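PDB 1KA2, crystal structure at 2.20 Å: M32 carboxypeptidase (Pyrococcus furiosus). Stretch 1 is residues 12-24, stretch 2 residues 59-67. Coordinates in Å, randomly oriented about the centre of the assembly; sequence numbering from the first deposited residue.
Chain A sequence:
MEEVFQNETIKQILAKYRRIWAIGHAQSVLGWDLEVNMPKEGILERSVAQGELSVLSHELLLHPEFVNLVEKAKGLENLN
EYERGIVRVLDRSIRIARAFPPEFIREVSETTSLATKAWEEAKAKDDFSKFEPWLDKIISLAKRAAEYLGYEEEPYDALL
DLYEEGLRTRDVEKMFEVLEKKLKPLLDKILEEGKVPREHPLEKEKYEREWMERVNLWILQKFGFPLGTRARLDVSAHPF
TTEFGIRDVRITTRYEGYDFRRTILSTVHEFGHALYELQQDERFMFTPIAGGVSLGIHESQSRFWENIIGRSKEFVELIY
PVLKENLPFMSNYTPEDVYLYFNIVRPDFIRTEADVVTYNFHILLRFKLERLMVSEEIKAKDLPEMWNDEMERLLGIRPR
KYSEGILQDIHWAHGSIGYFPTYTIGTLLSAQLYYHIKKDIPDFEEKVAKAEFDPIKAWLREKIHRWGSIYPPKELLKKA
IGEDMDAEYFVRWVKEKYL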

# COMPACT_ATOMS: atom_id res chain seq x y z
N GLN A 12 12.10 17.74 20.80
CA GLN A 12 12.47 16.39 21.20
C GLN A 12 11.24 15.50 21.04
O GLN A 12 11.35 14.35 20.65
CB GLN A 12 12.91 16.34 22.67
CG GLN A 12 14.00 17.33 23.07
CD GLN A 12 14.53 17.05 24.47
OE1 GLN A 12 15.34 16.14 24.67
NE2 GLN A 12 14.05 17.82 25.45
N ILE A 13 10.08 16.06 21.34
CA ILE A 13 8.83 15.33 21.22
C ILE A 13 8.53 15.02 19.76
O ILE A 13 8.26 13.86 19.42
CB ILE A 13 7.66 16.15 21.82
CG1 ILE A 13 7.80 16.18 23.35
CG2 ILE A 13 6.33 15.54 21.40
CD1 ILE A 13 6.77 17.06 24.04
N LEU A 14 8.59 16.03 18.91
CA LEU A 14 8.31 15.85 17.49
C LEU A 14 9.24 14.83 16.83
O LEU A 14 8.82 14.12 15.92
CB LEU A 14 8.39 17.19 16.75
CG LEU A 14 7.35 18.24 17.16
CD1 LEU A 14 7.47 19.47 16.26
CD2 LEU A 14 5.94 17.64 17.08
N ALA A 15 10.49 14.77 17.28
CA ALA A 15 11.45 13.81 16.74
C ALA A 15 11.01 12.39 17.09
O ALA A 15 11.08 11.49 16.26
CB ALA A 15 12.84 14.09 17.30
N LYS A 16 10.58 12.17 18.33
CA LYS A 16 10.12 10.84 18.72
C LYS A 16 8.79 10.55 18.04
O LYS A 16 8.55 9.44 17.60
CB LYS A 16 9.94 10.74 20.23
CG LYS A 16 11.24 10.75 21.01
CD LYS A 16 10.98 10.78 22.51
CE LYS A 16 12.20 10.26 23.26
NZ LYS A 16 12.45 8.85 22.89
N TYR A 17 7.93 11.56 17.94
CA TYR A 17 6.62 11.40 17.31
C TYR A 17 6.69 10.92 15.85
O TYR A 17 5.78 10.22 15.37
CB TYR A 17 5.85 12.73 17.35
CG TYR A 17 4.43 12.58 16.88
CD1 TYR A 17 3.48 11.94 17.67
CD2 TYR A 17 4.04 13.05 15.62
CE1 TYR A 17 2.18 11.75 17.23
CE2 TYR A 17 2.73 12.86 15.16
CZ TYR A 17 1.81 12.20 15.98
OH TYR A 17 0.52 11.99 15.57
N ARG A 18 7.77 11.28 15.16
CA ARG A 18 7.96 10.89 13.77
C ARG A 18 7.78 9.37 13.60
O ARG A 18 7.14 8.92 12.66
CB ARG A 18 9.35 11.31 13.27
CG ARG A 18 9.47 12.78 12.90
CD ARG A 18 10.33 12.93 11.66
NE ARG A 18 10.32 14.31 11.20
CZ ARG A 18 10.96 14.75 10.12
NH1 ARG A 18 11.67 13.91 9.39
NH2 ARG A 18 10.88 16.02 9.77
N ARG A 19 8.37 8.61 14.52
CA ARG A 19 8.27 7.15 14.50
C ARG A 19 6.82 6.72 14.62
O ARG A 19 6.35 5.86 13.89
CB ARG A 19 9.04 6.52 15.67
CG ARG A 19 10.46 6.15 15.37
CD ARG A 19 11.04 5.31 16.48
NE ARG A 19 12.39 4.89 16.12
CZ ARG A 19 13.18 4.15 16.87
NH1 ARG A 19 12.76 3.73 18.05
NH2 ARG A 19 14.38 3.82 16.44
N ILE A 20 6.14 7.32 15.58
CA ILE A 20 4.74 7.01 15.79
C ILE A 20 4.01 7.39 14.52
O ILE A 20 3.18 6.64 14.01
CB ILE A 20 4.18 7.79 17.00
CG1 ILE A 20 4.85 7.31 18.29
CG2 ILE A 20 2.69 7.60 17.06
CD1 ILE A 20 4.36 8.04 19.56
N TRP A 21 4.33 8.58 13.99
CA TRP A 21 3.69 9.04 12.76
C TRP A 21 3.95 8.06 11.61
O TRP A 21 3.05 7.77 10.82
CB TRP A 21 4.21 10.44 12.37
CG TRP A 21 3.67 10.89 11.04
CD1 TRP A 21 2.50 11.55 10.79
CD2 TRP A 21 4.26 10.63 9.76
NE1 TRP A 21 2.31 11.71 9.44
CE2 TRP A 21 3.38 11.15 8.78
CE3 TRP A 21 5.44 10.00 9.34
CZ2 TRP A 21 3.64 11.06 7.40
CZ3 TRP A 21 5.71 9.91 7.96
CH2 TRP A 21 4.81 10.44 7.01
N ALA A 22 5.17 7.54 11.51
CA ALA A 22 5.50 6.61 10.44
C ALA A 22 4.69 5.31 10.49
O ALA A 22 4.25 4.80 9.45
CB ALA A 22 7.00 6.30 10.47
N ILE A 23 4.50 4.76 11.69
CA ILE A 23 3.70 3.55 11.81
C ILE A 23 2.29 3.87 11.31
O ILE A 23 1.68 3.05 10.63
CB ILE A 23 3.66 3.06 13.28
CG1 ILE A 23 5.06 2.64 13.72
CG2 ILE A 23 2.71 1.87 13.42
CD1 ILE A 23 5.12 2.19 15.17
N GLY A 24 1.78 5.06 11.63
CA GLY A 24 0.45 5.46 11.18
C GLY A 24 0.37 5.59 9.67
O GLY A 24 -0.63 5.21 9.04
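Stretch 2, residues 59-67: ELLLHPEFV

The contact between the two stretches is centred on F66, which presents the largest covered area of any residue on either side. Its CA-to-CB bond points sideways relative to stretch 1, but a chi1 of -164° (t) brings the ring back toward that helix, where it sits as a knob among I13, K16, Y17 and I20. The ring is held differently around its circumference. Over one face lies the end of I20, whose CD1 stands 4.3 Å from the centroid of the F66 ring and only 12° off the ring normal, a CH-pi contact. At the edge, near the ring plane, are CB of K16, 3.9 Å from F66 CD1, and I13 O, 3.8 Å from F66 CE1. I13 O also accepts the helical hydrogen bond from Y17 N at 2.8 Å; the phenyl edge lies against the backbone here. The I13 side chain adds an apolar contact, CG2 to F66 CE1 at 4.0 Å, and Y17 brings the edge of its own ring up to F66, with Y17 CD1 4.2 Å from F66 CZ.

I20 links this pocket to the second apolar cluster. With chi1 at -66° (m) and chi2 at 179° (t), its extended side chain reaches across to stretch 2, and the I20 CD1 methyl lying over F66 is also 3.7 Å from L61 CA and 4.0 Å from L61 CD1. Closer to the helix, I20 CG1 packs 3.9 Å from L60 CB. The CA-to-CB bond of L60 points toward stretch 1, and its side chain extends past I20 to meet I23, where the two terminal methyls, I23 CD1 and L60 CD1, are 3.5 Å apart; R19 contributes the aliphatic start of its side chain, R19 CB lying 4.4 Å from L60 CD1.

The backbone register agrees with this packing. Stretch 1 is helical throughout, whereas stretch 2 comprises the end of one helix, a short break and the start of another. The CA atoms of I20 and L60 are 6.7 Å apart and those of I13 and F66 6.9 Å, so stretch 2 advances as stretch 1 recedes: the overall direction is antiparallel. Both helical segments touch stretch 1, through L60 and L61 before the break and through E65 and F66 after it. L62 is the first residue to leave helical phi/psi, at -102/15, and its CA-to-CB bond points away from stretch 1. H63, at 138° in psi, occupies the N-cap position of the next helix, H63 ND1 accepting from E65 N at 3.1 Å.

The polar edge is formed by K16 and E65, whose CA-to-CB bonds both point toward the opposing stretch. K16 NZ donates a hydrogen bond to E65 OE1 at 2.9 Å, part of a salt bridge that lies beside the F66 pocket. K16 thus serves both regions, its CB against the phenyl edge and its ammonium group on the carboxylate. In total, 475 Å² of surface is buried, both sides summed.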

# COMPACT_ATOMS: atom_id res chain seq x y z
N GLU A 59 2.62 1.07 22.26
CA GLU A 59 3.79 0.92 23.11
C GLU A 59 4.66 2.17 23.04
O GLU A 59 5.14 2.65 24.07
CB GLU A 59 4.59 -0.30 22.67
CG GLU A 59 5.76 -0.63 23.57
CD GLU A 59 6.49 -1.89 23.13
OE1 GLU A 59 5.86 -2.98 23.16
OE2 GLU A 59 7.68 -1.79 22.77
N LEU A 60 4.86 2.70 21.84
CA LEU A 60 5.69 3.89 21.65
C LEU A 60 5.04 5.14 22.24
O LEU A 60 5.71 6.01 22.81
CB LEU A 60 5.95 4.11 20.15
CG LEU A 60 6.84 3.10 19.41
CD1 LEU A 60 6.91 3.46 17.93
CD2 LEU A 60 8.24 3.10 20.00
N LEU A 61 3.72 5.25 22.11
CA LEU A 61 3.01 6.40 22.63
C LEU A 61 3.09 6.46 24.15
O LEU A 61 3.11 7.54 24.74
CB LEU A 61 1.54 6.36 22.21
CG LEU A 61 0.69 7.57 22.59
CD1 LEU A 61 1.20 8.80 21.84
CD2 LEU A 61 -0.77 7.31 22.25
N LEU A 62 3.14 5.29 24.79
CA LEU A 62 3.18 5.25 26.25
C LEU A 62 4.56 4.97 26.84
O LEU A 62 4.68 4.65 28.02
CB LEU A 62 2.16 4.22 26.76
CG LEU A 62 0.69 4.66 26.84
CD1 LEU A 62 0.27 5.33 25.56
CD2 LEU A 62 -0.18 3.44 27.13
N HIS A 63 5.61 5.10 26.04
CA HIS A 63 6.95 4.88 26.55
C HIS A 63 7.24 5.97 27.59
O HIS A 63 6.89 7.13 27.39
CB HIS A 63 7.96 4.96 25.40
CG HIS A 63 9.33 4.47 25.78
ND1 HIS A 63 10.13 5.12 26.68
CD2 HIS A 63 10.01 3.36 25.39
CE1 HIS A 63 11.25 4.44 26.84
NE2 HIS A 63 11.21 3.37 26.07
N PRO A 64 7.88 5.61 28.72
CA PRO A 64 8.19 6.60 29.76
C PRO A 64 8.82 7.88 29.22
O PRO A 64 8.44 8.99 29.62
CB PRO A 64 9.13 5.83 30.68
CG PRO A 64 8.63 4.42 30.57
CD PRO A 64 8.39 4.28 29.08
N GLU A 65 9.78 7.73 28.32
CA GLU A 65 10.45 8.88 27.72
C GLU A 65 9.46 9.83 27.07
O GLU A 65 9.46 11.03 27.35
CB GLU A 65 11.45 8.40 26.68
CG GLU A 65 12.60 7.61 27.25
CD GLU A 65 13.52 7.09 26.17
OE1 GLU A 65 13.88 7.88 25.27
OE2 GLU A 65 13.87 5.89 26.21
N PHE A 66 8.61 9.29 26.20
CA PHE A 66 7.63 10.11 25.51
C PHE A 66 6.66 10.76 26.49
O PHE A 66 6.42 11.97 26.43
CB PHE A 66 6.85 9.27 24.48
CG PHE A 66 6.10 10.10 23.47
CD1 PHE A 66 6.78 10.78 22.46
CD2 PHE A 66 4.73 10.22 23.54
CE1 PHE A 66 6.09 11.57 21.55
CE2 PHE A 66 4.03 11.00 22.64
CZ PHE A 66 4.72 11.68 21.63
N VAL A 67 6.10 9.97 27.40
CA VAL A 67 5.16 10.52 28.37
C VAL A 67 5.83 11.58 29.24
O VAL A 67 5.24 12.64 29.48
CB VAL A 67 4.56 9.42 29.28
CG1 VAL A 67 3.59 10.04 30.27
CG2 VAL A 67 3.84 8.37 28.43